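Local coordinates for protein lysozyme (Asticcacaulis excentricus, PDB 6H9D) that belongs to the phage lysozyme family and, as the muramidase domain of SpmX, probably recognises or cleaves the glycan strands of bacterial peptidoglycan, at residues Ile6-Ala9 with Gly10-Ile14; Leu57-Asp60 with Leu61-Ile64; Leu76-Asn79 with Gln80-Ala83; Ala133-Ile136 with Arg137-Ser141. All coordinates share one frame; numbering follows the deposited sequence.

From the N terminus, contact 1 (6-14) starts helix 8-16 with a serine N-cap. Contact 2 (57-64) lies midway along helix 50-71 and packs against contact 1, Ile14 CD1 lying 3.8 Å from Leu61 CD2. Contact 3 (76-83) starts helix 78-91 and meets contact 1 again: Ser7 OG and Asp82 OD2, 2.5 Å apart, join two helix starts. Contact 4 (133-141), the first turns of helix 133-146, touches contact 1 through Leu13 and Ser141. The four contacts follow in series, none nested or crossing, and each closes only a helical turn or a helix cap; the packing between them brings helices 50-71, 78-91 and 133-146 against the N-terminal helix.

Contact 1 of 4, residues Ile6-Ala9 with Gly10-Ile14; sequences ISRA and GVELI
Helix 8-16 begins with Ser7 at its N-cap position, where OG accepts from Gly10 N at 3.1 Å. With chi1 at 76° the hydroxyl sits between its own backbone N and carbonyl carbon, which brings it back to an amide of the first turn. The same oxygen is also hydrogen-bonded to Asp82 of helix 78-91, so the cap is itself held from outside. Behind it the regular helical pattern sets in: Val11 N donates to Ser7 O at 3.0 Å, Glu12 N to Arg8 O and Leu13 N to Ala9 O.

The residue before the cap adds apolar packing. Ile6 stretches its CG1 branch (chi1 -174°, chi2 160°) back along the helix, and CD1 lies 3.8 Å from Gly10 C before reaching Ile14 CD1, 3.6 Å away, methyl against methyl. Gly10 is where this branch passes closest to the backbone; a glycine there, with no side chain, lets Ile6 lie directly on the turn. The other branch, CG2, meets Val11 CG2 at 3.9 Å, the two side chains crossing at about a right angle. Ile6 also rests on Val65 and Val85, and Ile14 on Leu61, which places this packing between helices 50-71 and 78-91. On the outer side, Glu12 CG lies 3.3 Å from Arg8 O. The Glu12 carboxylate stays apart from the guanidinium, OE2 lying 4.7 Å from Arg8 NE, a separation at which any attraction would be modest.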
ATOM      1  N   ILE A   6      -1.038   8.246  -8.396  1.00 38.35           N
ATOM      2  CA  ILE A   6      -0.199   7.054  -8.427  1.00 39.12           C
ATOM      3  C   ILE A   6       0.042   6.708  -9.898  1.00 43.77           C
ATOM      4  O   ILE A   6      -0.901   6.686 -10.686  1.00 41.03           O
ATOM      5  CB  ILE A   6      -0.791   5.870  -7.628  1.00 42.15           C
ATOM      6  CG1 ILE A   6       0.193   4.698  -7.581  1.00 41.43           C
ATOM      7  CG2 ILE A   6      -2.150   5.414  -8.149  1.00 41.96           C
ATOM      8  CD1 ILE A   6      -0.076   3.740  -6.476  1.00 45.52           C
ATOM      9  N   SER A   7       1.305   6.476 -10.259  1.00 35.69           N
ATOM     10  CA  SER A   7       1.670   6.145 -11.631  1.00 39.05           C
ATOM     11  C   SER A   7       1.297   4.693 -11.930  1.00 37.73           C
ATOM     12  O   SER A   7       0.981   3.910 -11.032  1.00 33.02           O
ATOM     13  CB  SER A   7       3.139   6.381 -11.875  1.00 40.02           C
ATOM     14  OG  SER A   7       3.906   5.345 -11.291  1.00 35.91           O
ATOM     15  N   ARG A   8       1.380   4.330 -13.211  1.00 36.62           N
ATOM     16  CA  ARG A   8       1.171   2.968 -13.623  1.00 43.34           C
ATOM     17  C   ARG A   8       2.205   2.050 -12.956  1.00 38.69           C
ATOM     18  O   ARG A   8       1.876   0.956 -12.510  1.00 35.65           O
ATOM     19  CB  ARG A   8       1.229   2.869 -15.152  1.00 59.76           C
ATOM     20  CG  ARG A   8       0.942   1.480 -15.698  1.00 62.17           C
ATOM     21  CD  ARG A   8       0.786   1.515 -17.209  1.00 66.67           C
ATOM     22  NE  ARG A   8       1.097   0.230 -17.834  1.00 74.58           N
ATOM     23  CZ  ARG A   8       0.987  -0.013 -19.136  1.00 81.58           C
ATOM     24  NH1 ARG A   8       0.416   0.885 -19.926  1.00 80.73           N
ATOM     25  NH2 ARG A   8       1.450  -1.144 -19.644  1.00 68.37           N
ATOM     26  N   ALA A   9       3.464   2.486 -12.894  1.00 39.07           N
ATOM     27  CA  ALA A   9       4.531   1.687 -12.254  1.00 37.62           C
ATOM     28  C   ALA A   9       4.186   1.420 -10.777  1.00 28.23           C
ATOM     29  O   ALA A   9       4.440   0.326 -10.261  1.00 31.05           O
ATOM     30  CB  ALA A   9       5.860   2.399 -12.383  1.00 44.09           C
ATOM     31  N   GLY A  10       3.638   2.441 -10.112  1.00 32.39           N
ATOM     32  CA  GLY A  10       3.222   2.385  -8.711  1.00 33.60           C
ATOM     33  C   GLY A  10       2.126   1.356  -8.496  1.00 31.51           C
ATOM     34  O   GLY A  10       2.142   0.559  -7.562  1.00 26.50           O
ATOM     35  N   VAL A  11       1.135   1.368  -9.398  1.00 31.58           N
ATOM     36  CA  VAL A  11       0.070   0.381  -9.368  1.00 32.87           C
ATOM     37  C   VAL A  11       0.654  -1.022  -9.548  1.00 25.75           C
ATOM     38  O   VAL A  11       0.295  -1.932  -8.824  1.00 27.23           O
ATOM     39  CB  VAL A  11      -1.027   0.692 -10.407  1.00 35.01           C
ATOM     40  CG1 VAL A  11      -2.025  -0.446 -10.487  1.00 37.80           C
ATOM     41  CG2 VAL A  11      -1.717   2.016 -10.080  1.00 32.26           C
ATOM     42  N   GLU A  12       1.581  -1.191 -10.496  1.00 34.74           N
ATOM     43  CA  GLU A  12       2.155  -2.527 -10.770  1.00 37.82           C
ATOM     44  C   GLU A  12       2.938  -3.028  -9.542  1.00 33.20           C
ATOM     45  O   GLU A  12       2.883  -4.200  -9.199  1.00 34.66           O
ATOM     46  CB  GLU A  12       3.078  -2.511 -11.994  1.00 41.65           C
ATOM     47  CG  GLU A  12       2.383  -2.204 -13.309  1.00 49.18           C
ATOM     48  CD  GLU A  12       1.080  -2.941 -13.575  1.00 60.84           C
ATOM     49  OE1 GLU A  12       1.052  -4.180 -13.385  1.00 46.38           O
ATOM     50  OE2 GLU A  12       0.105  -2.265 -13.978  1.00 62.99           O
ATOM     51  N   LEU A  13       3.671  -2.136  -8.874  1.00 39.01           N
ATOM     52  CA  LEU A  13       4.377  -2.509  -7.652  1.00 32.96           C
ATOM     53  C   LEU A  13       3.385  -3.083  -6.624  1.00 33.49           C
ATOM     54  O   LEU A  13       3.569  -4.151  -6.052  1.00 29.98           O
ATOM     55  CB  LEU A  13       5.099  -1.283  -7.085  1.00 35.74           C
ATOM     56  CG  LEU A  13       5.787  -1.544  -5.744  1.00 39.75           C
ATOM     57  CD1 LEU A  13       6.945  -2.503  -5.940  1.00 43.35           C
ATOM     58  CD2 LEU A  13       6.266  -0.269  -5.075  1.00 39.51           C
ATOM     59  N   ILE A  14       2.291  -2.358  -6.408  1.00 32.97           N
ATOM     60  CA  ILE A  14       1.310  -2.727  -5.408  1.00 31.20           C
ATOM     61  C   ILE A  14       0.688  -4.078  -5.768  1.00 27.68           C
ATOM     62  O   ILE A  14       0.555  -4.965  -4.916  1.00 28.82           O
ATOM     63  CB  ILE A  14       0.279  -1.595  -5.248  1.00 30.16           C
ATOM     64  CG1 ILE A  14       0.949  -0.412  -4.542  1.00 30.03           C
ATOM     65  CG2 ILE A  14      -0.972  -2.074  -4.531  1.00 32.05           C
ATOM     66  CD1 ILE A  14       0.087   0.815  -4.404  1.00 33.38           C
TER

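Contact 2 of 4, residues Leu57-Asp60 with Leu61-Ile64; sequences LRFD and LLPI
Leu57 and Leu61, one turn apart on helix 50-71, meet through their branches: Leu57 CG is 4.0 Å from Leu61 CD1, and Leu57 CD1 is equally far from Leu61 CG. Leu61 has CG anti to its carbonyl carbon (chi1 -71°), which also brings CG to 3.3 Å from Leu57 O. That carbonyl oxygen accepts from Leu61 N at 2.9 Å. One residue on, Leu62 CD1 approaches the Phe59 ring obliquely, 4.5 Å from Phe59 CD1.

The backbone changes course here. Leu62 N donates to Phe59 O at 3.2 Å, from 64° out of the carbonyl plane, and only weakly to Arg58 O. Neither Pro63 N nor Ile64 N bonds back to the preceding turn, and the helix kinks; Pro63 CD lies 3.5 Å from Asp60 O and nearly as close to Phe59 O.

Further out, Phe89 of helix 78-91 packs on Leu61, while Tyr36 and Ile14 touch Leu57. The polar ends are held from outside the pair: Arg58 forms a salt bridge with Asp54, and Asp60 OD2 is hydrogen-bonded to His38. The contact thus divides its chemistry, with Leu57 and Leu61 packed among the helices and, at the kink, proline ring carbons against carbonyl oxygens in place of regular helical bonds.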
ATOM      1  N   LEU A  57      -8.578  -2.220  -8.055  1.00 28.35           N
ATOM      2  CA  LEU A  57      -7.447  -1.877  -7.201  1.00 29.93           C
ATOM      3  C   LEU A  57      -7.288  -0.347  -7.210  1.00 29.15           C
ATOM      4  O   LEU A  57      -7.095   0.252  -6.156  1.00 26.55           O
ATOM      5  CB  LEU A  57      -6.180  -2.620  -7.664  1.00 27.56           C
ATOM      6  CG  LEU A  57      -4.863  -2.182  -7.007  1.00 29.63           C
ATOM      7  CD1 LEU A  57      -4.909  -2.368  -5.493  1.00 33.99           C
ATOM      8  CD2 LEU A  57      -3.687  -2.934  -7.600  1.00 33.11           C
ATOM      9  N   ARG A  58      -7.446   0.295  -8.376  1.00 32.70           N
ATOM     10  CA  ARG A  58      -7.302   1.756  -8.448  1.00 31.65           C
ATOM     11  C   ARG A  58      -8.412   2.421  -7.630  1.00 32.57           C
ATOM     12  O   ARG A  58      -8.182   3.458  -7.036  1.00 30.35           O
ATOM     13  CB  ARG A  58      -7.265   2.235  -9.905  1.00 29.45           C
ATOM     14  CG  ARG A  58      -5.996   1.824 -10.644  1.00 32.06           C
ATOM     15  CD  ARG A  58      -6.108   1.928 -12.158  1.00 32.11           C
ATOM     16  NE  ARG A  58      -4.833   1.658 -12.822  1.00 35.31           N
ATOM     17  CZ  ARG A  58      -3.918   2.598 -13.071  1.00 36.54           C
ATOM     18  NH1 ARG A  58      -4.134   3.833 -12.668  1.00 27.98           N
ATOM     19  NH2 ARG A  58      -2.804   2.295 -13.711  1.00 28.94           N
ATOM     20  N   PHE A  59      -9.604   1.812  -7.559  1.00 28.92           N
ATOM     21  CA  PHE A  59     -10.657   2.338  -6.660  1.00 28.59           C
ATOM     22  C   PHE A  59     -10.196   2.260  -5.205  1.00 29.14           C
ATOM     23  O   PHE A  59     -10.312   3.197  -4.464  1.00 30.60           O
ATOM     24  CB  PHE A  59     -11.967   1.568  -6.783  1.00 27.32           C
ATOM     25  CG  PHE A  59     -12.696   1.704  -8.095  1.00 33.62           C
ATOM     26  CD1 PHE A  59     -12.477   2.788  -8.934  1.00 38.27           C
ATOM     27  CD2 PHE A  59     -13.631   0.752  -8.470  1.00 36.30           C
ATOM     28  CE1 PHE A  59     -13.152   2.894 -10.141  1.00 40.92           C
ATOM     29  CE2 PHE A  59     -14.314   0.869  -9.671  1.00 33.36           C
ATOM     30  CZ  PHE A  59     -14.094   1.947 -10.490  1.00 34.88           C
ATOM     31  N   ASP A  60      -9.646   1.109  -4.808  1.00 29.36           N
ATOM     32  CA  ASP A  60      -9.227   0.878  -3.430  1.00 29.14           C
ATOM     33  C   ASP A  60      -8.078   1.843  -3.073  1.00 26.58           C
ATOM     34  O   ASP A  60      -7.864   2.162  -1.914  1.00 30.32           O
ATOM     35  CB  ASP A  60      -8.874  -0.600  -3.226  1.00 29.70           C
ATOM     36  CG  ASP A  60     -10.092  -1.520  -3.255  1.00 35.67           C
ATOM     37  OD1 ASP A  60     -11.180  -1.052  -2.881  1.00 32.18           O
ATOM     38  OD2 ASP A  60      -9.959  -2.687  -3.692  1.00 33.33           O
ATOM     39  N   LEU A  61      -7.288   2.259  -4.061  1.00 27.47           N
ATOM     40  CA  LEU A  61      -6.131   3.131  -3.797  1.00 30.76           C
ATOM     41  C   LEU A  61      -6.528   4.614  -3.697  1.00 37.97           C
ATOM     42  O   LEU A  61      -5.763   5.381  -3.167  1.00 36.75           O
ATOM     43  CB  LEU A  61      -5.095   2.934  -4.897  1.00 34.18           C
ATOM     44  CG  LEU A  61      -4.368   1.596  -4.867  1.00 28.96           C
ATOM     45  CD1 LEU A  61      -3.465   1.447  -6.082  1.00 31.56           C
ATOM     46  CD2 LEU A  61      -3.598   1.448  -3.576  1.00 27.67           C
ATOM     47  N   LEU A  62      -7.727   5.001  -4.170  1.00 34.65           N
ATOM     48  CA  LEU A  62      -8.152   6.404  -4.198  1.00 38.81           C
ATOM     49  C   LEU A  62      -7.989   7.047  -2.828  1.00 32.76           C
ATOM     50  O   LEU A  62      -7.396   8.113  -2.750  1.00 35.06           O
ATOM     51  CB  LEU A  62      -9.601   6.534  -4.680  1.00 43.38           C
ATOM     52  CG  LEU A  62      -9.827   6.338  -6.178  1.00 53.76           C
ATOM     53  CD1 LEU A  62     -11.319   6.344  -6.505  1.00 65.53           C
ATOM     54  CD2 LEU A  62      -9.105   7.401  -6.994  1.00 66.95           C
ATOM     55  N   PRO A  63      -8.515   6.481  -1.719  1.00 31.69           N
ATOM     56  CA  PRO A  63      -8.351   7.092  -0.408  1.00 33.05           C
ATOM     57  C   PRO A  63      -6.910   7.091   0.104  1.00 37.30           C
ATOM     58  O   PRO A  63      -6.544   7.957   0.904  1.00 33.18           O
ATOM     59  CB  PRO A  63      -9.250   6.293   0.529  1.00 36.97           C
ATOM     60  CG  PRO A  63      -9.516   4.999  -0.206  1.00 34.22           C
ATOM     61  CD  PRO A  63      -9.392   5.301  -1.675  1.00 34.87           C
ATOM     62  N   ILE A  64      -6.094   6.148  -0.367  1.00 30.16           N
ATOM     63  CA  ILE A  64      -4.656   6.161  -0.023  1.00 28.81           C
ATOM     64  C   ILE A  64      -3.975   7.352  -0.710  1.00 26.93           C
ATOM     65  O   ILE A  64      -3.153   8.033  -0.077  1.00 33.80           O
ATOM     66  CB  ILE A  64      -3.952   4.845  -0.409  1.00 31.40           C
ATOM     67  CG1 ILE A  64      -4.754   3.600   0.021  1.00 30.96           C
ATOM     68  CG2 ILE A  64      -2.544   4.855   0.161  1.00 31.94           C
ATOM     69  CD1 ILE A  64      -5.007   3.524   1.507  1.00 35.19           C
TER

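Contact 3 of 4, residues Leu76-Asn79 with Gln80-Ala83; sequences LTQN and QFDA
Reciprocal hydrogen bonds between Thr77 and Gln80 form a capping box at the start of helix 78-91. Thr77 OG1 accepts from Gln80 N at 3.1 Å, and Gln80 OE1 accepts from Thr77 N at 2.9 Å in a nearly straight bond, 168° at the hydrogen. Gln80 reaches back by extending beyond CG (chi2 168°), its CG passing 3.3 Å from Thr77 OG1.

A second polar pair spans the next turn. Gln78 folds at chi2 (69°), bringing NE2 to 2.8 Å from Asp82 OD1; NE2 is also hydrogen-bonded to Lys5 O. The Asp82 oxygen lies in the plane of the donating amide, yet the amide meets the carboxylate from above its plane. The other oxygen, OD2, accepts from a water that also donates to Asn79 OD1, both at 2.6 Å, while Asn79 ND2 is hydrogen-bonded to Thr148 O. The amide and the water both donate to this buried carboxylate, and Ser7 OG is hydrogen-bonded to it as well, which would probably favour its charged form.

Apolar packing comes from Leu76, whose CD1 lies at the edge of the Phe81 ring, near its plane and 3.8 Å from Phe81 CD1.

Around the box, Phe81 extends onto Val65 and Val68 of helix 50-71 and its ring meets His4. Asn79 and Asp82 touch Leu145 of helix 133-146, and Gln80 and Ala83 touch Phe146, so this first turn lies between those two helices.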
ATOM      1  N   LEU A  76       7.166  16.016  -3.217  1.00 37.28           N
ATOM      2  CA  LEU A  76       7.582  14.619  -3.436  1.00 37.45           C
ATOM      3  C   LEU A  76       7.868  14.396  -4.912  1.00 35.99           C
ATOM      4  O   LEU A  76       7.272  15.059  -5.733  1.00 36.62           O
ATOM      5  CB  LEU A  76       6.415  13.698  -3.078  1.00 35.81           C
ATOM      6  CG  LEU A  76       6.000  13.616  -1.619  1.00 33.04           C
ATOM      7  CD1 LEU A  76       4.787  12.730  -1.499  1.00 33.05           C
ATOM      8  CD2 LEU A  76       7.123  13.080  -0.764  1.00 35.49           C
ATOM      9  N   THR A  77       8.755  13.454  -5.190  1.00 31.06           N
ATOM     10  CA  THR A  77       8.956  12.997  -6.577  1.00 31.37           C
ATOM     11  C   THR A  77       7.875  11.940  -6.856  1.00 32.90           C
ATOM     12  O   THR A  77       7.306  11.398  -5.901  1.00 31.50           O
ATOM     13  CB  THR A  77      10.349  12.390  -6.780  1.00 29.66           C
ATOM     14  OG1 THR A  77      10.395  11.108  -6.172  1.00 30.79           O
ATOM     15  CG2 THR A  77      11.465  13.256  -6.259  1.00 33.27           C
ATOM     16  N   GLN A  78       7.638  11.620  -8.120  1.00 30.45           N
ATOM     17  CA  GLN A  78       6.626  10.587  -8.433  1.00 32.70           C
ATOM     18  C   GLN A  78       6.989   9.257  -7.758  1.00 31.58           C
ATOM     19  O   GLN A  78       6.103   8.634  -7.248  1.00 26.89           O
ATOM     20  CB  GLN A  78       6.510  10.385  -9.936  1.00 38.09           C
ATOM     21  CG  GLN A  78       5.487   9.335 -10.314  1.00 40.18           C
ATOM     22  CD  GLN A  78       4.092   9.817 -10.021  1.00 40.47           C
ATOM     23  OE1 GLN A  78       3.697  10.897 -10.424  1.00 37.46           O
ATOM     24  NE2 GLN A  78       3.342   9.010  -9.305  1.00 32.20           N
ATOM     25  N   ASN A  79       8.259   8.863  -7.792  1.00 29.74           N
ATOM     26  CA  ASN A  79       8.714   7.594  -7.171  1.00 29.36           C
ATOM     27  C   ASN A  79       8.457   7.623  -5.665  1.00 29.35           C
ATOM     28  O   ASN A  79       8.049   6.616  -5.142  1.00 28.83           O
ATOM     29  CB  ASN A  79      10.175   7.295  -7.483  1.00 30.61           C
ATOM     30  CG  ASN A  79      10.398   6.977  -8.942  1.00 34.57           C
ATOM     31  OD1 ASN A  79       9.463   6.713  -9.660  1.00 32.63           O
ATOM     32  ND2 ASN A  79      11.634   7.011  -9.387  1.00 34.58           N
ATOM     33  N   GLN A  80       8.702   8.754  -5.016  1.00 28.67           N
ATOM     34  CA  GLN A  80       8.517   8.837  -3.576  1.00 28.70           C
ATOM     35  C   GLN A  80       7.029   8.658  -3.257  1.00 26.20           C
ATOM     36  O   GLN A  80       6.654   7.912  -2.351  1.00 27.10           O
ATOM     37  CB  GLN A  80       9.023  10.164  -3.029  1.00 29.85           C
ATOM     38  CG  GLN A  80      10.541  10.261  -2.937  1.00 33.08           C
ATOM     39  CD  GLN A  80      10.981  11.682  -2.661  1.00 34.22           C
ATOM     40  OE1 GLN A  80      10.257  12.640  -2.901  1.00 30.34           O
ATOM     41  NE2 GLN A  80      12.179  11.823  -2.126  1.00 43.25           N
ATOM     42  N   PHE A  81       6.199   9.314  -4.056  1.00 27.43           N
ATOM     43  CA  PHE A  81       4.751   9.271  -3.880  1.00 30.62           C
ATOM     44  C   PHE A  81       4.246   7.839  -4.074  1.00 29.41           C
ATOM     45  O   PHE A  81       3.520   7.348  -3.250  1.00 30.01           O
ATOM     46  CB  PHE A  81       4.060  10.223  -4.854  1.00 32.74           C
ATOM     47  CG  PHE A  81       2.574  10.275  -4.628  1.00 26.83           C
ATOM     48  CD1 PHE A  81       2.071  10.892  -3.494  1.00 31.91           C
ATOM     49  CD2 PHE A  81       1.708   9.572  -5.451  1.00 31.89           C
ATOM     50  CE1 PHE A  81       0.705  10.909  -3.245  1.00 36.29           C
ATOM     51  CE2 PHE A  81       0.343   9.591  -5.204  1.00 28.79           C
ATOM     52  CZ  PHE A  81      -0.147  10.238  -4.088  1.00 33.10           C
ATOM     53  N   ASP A  82       4.661   7.199  -5.175  1.00 29.16           N
ATOM     54  CA  ASP A  82       4.257   5.843  -5.524  1.00 30.04           C
ATOM     55  C   ASP A  82       4.616   4.880  -4.373  1.00 29.91           C
ATOM     56  O   ASP A  82       3.809   4.069  -3.966  1.00 27.02           O
ATOM     57  CB  ASP A  82       4.949   5.383  -6.806  1.00 34.20           C
ATOM     58  CG  ASP A  82       4.360   5.917  -8.101  1.00 42.21           C
ATOM     59  OD1 ASP A  82       3.249   6.514  -8.072  1.00 39.04           O
ATOM     60  OD2 ASP A  82       5.005   5.705  -9.131  1.00 35.50           O
ATOM     61  N   ALA A  83       5.859   4.955  -3.890  1.00 25.70           N
ATOM     62  CA  ALA A  83       6.325   4.088  -2.774  1.00 29.50           C
ATOM     63  C   ALA A  83       5.529   4.368  -1.491  1.00 27.27           C
ATOM     64  O   ALA A  83       5.210   3.426  -0.757  1.00 27.26           O
ATOM     65  CB  ALA A  83       7.802   4.268  -2.527  1.00 26.37           C
TER
HETATM   66  O   HOH W   1       7.365   5.313 -10.239  1.00 36.65           O

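Contact 4 of 4, residues Ala133-Ile136 with Arg137-Ser141; sequences APLI and RRRAS
Ala133 opens helix 133-146, which follows directly on the hairpin of strands 122-125 and 128-131, and its carbonyl oxygen accepts from Arg137 N at 3.2 Å. The Arg137 side chain starts over the same carbonyl, CG lying 3.6 Å from Ala133 O. Pro134, in the first turn, where its lack of an N-H costs the helix no bond, uses its own carbonyl for Arg138 N at 2.9 Å. Arg138 then runs extended from CG to NE and away from the turn, its guanidinium engaging Glu142 in a salt bridge and Ser86 of helix 78-91 in a hydrogen bond.

Leu135 carries the main side-chain contact. It lies alongside Arg139, both pointing the same way, with CD2 over one face of the guanidinium and 4.2 Å from NH2. Nearer the backbone, Arg139 CG sits 3.0 Å from Leu135 O. Arg139 is also gripped from elsewhere: NH1 by a salt bridge to Glu142, NE by the backbone oxygen of Trp120. These ties would hold its flat group steady beside the leucine.

Ile136 gives its carbonyl oxygen to Ala140 N at 3.1 Å, and the methyl carbon Ala140 CB lies 3.5 Å from the same Ile136 O.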
ATOM      1  N   ALA A 133       8.759 -12.407   6.744  1.00 42.01           N
ATOM      2  CA  ALA A 133       9.640 -12.486   5.565  1.00 43.80           C
ATOM      3  C   ALA A 133       9.022 -11.713   4.398  1.00 34.02           C
ATOM      4  O   ALA A 133       9.722 -10.937   3.782  1.00 33.07           O
ATOM      5  CB  ALA A 133       9.890 -13.924   5.219  1.00 51.62           C
ATOM      6  N   PRO A 134       7.725 -11.872   4.077  1.00 38.36           N
ATOM      7  CA  PRO A 134       7.111 -11.101   3.002  1.00 36.11           C
ATOM      8  C   PRO A 134       7.232  -9.579   3.156  1.00 31.24           C
ATOM      9  O   PRO A 134       7.343  -8.932   2.181  1.00 29.97           O
ATOM     10  CB  PRO A 134       5.645 -11.531   3.059  1.00 41.89           C
ATOM     11  CG  PRO A 134       5.722 -12.924   3.581  1.00 42.79           C
ATOM     12  CD  PRO A 134       6.803 -12.849   4.629  1.00 39.75           C
ATOM     13  N   LEU A 135       7.177  -9.069   4.380  1.00 29.32           N
ATOM     14  CA  LEU A 135       7.269  -7.618   4.608  1.00 29.01           C
ATOM     15  C   LEU A 135       8.710  -7.159   4.378  1.00 29.62           C
ATOM     16  O   LEU A 135       8.892  -6.060   3.912  1.00 28.56           O
ATOM     17  CB  LEU A 135       6.728  -7.302   6.000  1.00 31.06           C
ATOM     18  CG  LEU A 135       5.226  -7.534   6.177  1.00 34.80           C
ATOM     19  CD1 LEU A 135       4.757  -7.084   7.544  1.00 40.13           C
ATOM     20  CD2 LEU A 135       4.419  -6.846   5.093  1.00 38.65           C
ATOM     21  N   ILE A 136       9.687  -8.008   4.680  1.00 29.60           N
ATOM     22  CA  ILE A 136      11.107  -7.654   4.396  1.00 29.83           C
ATOM     23  C   ILE A 136      11.234  -7.452   2.886  1.00 22.35           C
ATOM     24  O   ILE A 136      11.799  -6.482   2.467  1.00 27.48           O
ATOM     25  CB  ILE A 136      12.079  -8.743   4.885  1.00 30.30           C
ATOM     26  CG1 ILE A 136      11.970  -8.997   6.386  1.00 32.01           C
ATOM     27  CG2 ILE A 136      13.497  -8.407   4.468  1.00 35.14           C
ATOM     28  CD1 ILE A 136      12.419  -7.855   7.218  1.00 36.08           C
ATOM     29  N   ARG A 137      10.681  -8.378   2.115  1.00 26.57           N
ATOM     30  CA  ARG A 137      10.708  -8.291   0.638  1.00 26.91           C
ATOM     31  C   ARG A 137       9.950  -7.040   0.184  1.00 29.91           C
ATOM     32  O   ARG A 137      10.462  -6.293  -0.634  1.00 26.03           O
ATOM     33  CB  ARG A 137      10.090  -9.554   0.045  1.00 30.45           C
ATOM     34  CG  ARG A 137      10.852 -10.836   0.328  1.00 36.19           C
ATOM     35  CD  ARG A 137      10.347 -12.035  -0.460  1.00 37.80           C
ATOM     36  NE  ARG A 137      10.436 -11.875  -1.899  1.00 37.31           N
ATOM     37  CZ  ARG A 137       9.964 -12.723  -2.804  1.00 48.24           C
ATOM     38  NH1 ARG A 137       9.228 -13.756  -2.444  1.00 35.23           N
ATOM     39  NH2 ARG A 137      10.228 -12.529  -4.075  1.00 37.64           N
ATOM     40  N   ARG A 138       8.772  -6.824   0.746  1.00 31.82           N
ATOM     41  CA  ARG A 138       7.951  -5.680   0.367  1.00 33.28           C
ATOM     42  C   ARG A 138       8.685  -4.359   0.631  1.00 27.42           C
ATOM     43  O   ARG A 138       8.729  -3.501  -0.232  1.00 26.28           O
ATOM     44  CB  ARG A 138       6.589  -5.710   1.065  1.00 26.26           C
ATOM     45  CG  ARG A 138       5.684  -4.572   0.614  1.00 31.67           C
ATOM     46  CD  ARG A 138       4.257  -4.682   1.119  1.00 29.67           C
ATOM     47  NE  ARG A 138       3.456  -3.629   0.529  1.00 28.94           N
ATOM     48  CZ  ARG A 138       2.286  -3.824  -0.046  1.00 29.37           C
ATOM     49  NH1 ARG A 138       1.735  -5.023  -0.005  1.00 28.49           N
ATOM     50  NH2 ARG A 138       1.686  -2.823  -0.670  1.00 27.17           N
ATOM     51  N   ARG A 139       9.213  -4.221   1.844  1.00 27.96           N
ATOM     52  CA  ARG A 139       9.926  -3.019   2.252  1.00 28.84           C
ATOM     53  C   ARG A 139      11.126  -2.749   1.360  1.00 24.94           C
ATOM     54  O   ARG A 139      11.410  -1.600   1.022  1.00 27.82           O
ATOM     55  CB  ARG A 139      10.371  -3.132   3.712  1.00 31.63           C
ATOM     56  CG  ARG A 139       9.226  -3.188   4.709  1.00 35.73           C
ATOM     57  CD  ARG A 139       8.053  -2.336   4.250  1.00 35.30           C
ATOM     58  NE  ARG A 139       6.874  -2.532   5.089  1.00 36.33           N
ATOM     59  CZ  ARG A 139       5.625  -2.521   4.635  1.00 37.53           C
ATOM     60  NH1 ARG A 139       5.387  -2.322   3.346  1.00 26.88           N
ATOM     61  NH2 ARG A 139       4.612  -2.709   5.471  1.00 37.54           N
ATOM     62  N   ALA A 140      11.833  -3.807   0.978  1.00 28.50           N
ATOM     63  CA  ALA A 140      13.023  -3.637   0.110  1.00 26.52           C
ATOM     64  C   ALA A 140      12.590  -3.007  -1.220  1.00 27.32           C
ATOM     65  O   ALA A 140      13.182  -2.023  -1.657  1.00 28.25           O
ATOM     66  CB  ALA A 140      13.697  -4.949  -0.064  1.00 27.44           C
ATOM     67  N   SER A 141      11.509  -3.528  -1.817  1.00 29.49           N
ATOM     68  CA  SER A 141      10.956  -2.987  -3.076  1.00 27.19           C
ATOM     69  C   SER A 141      10.452  -1.547  -2.897  1.00 29.35           C
ATOM     70  O   SER A 141      10.691  -0.688  -3.751  1.00 28.42           O
ATOM     71  CB  SER A 141       9.861  -3.859  -3.629  1.00 34.13           C
ATOM     72  OG  SER A 141      10.321  -5.154  -3.896  1.00 38.26           O
TER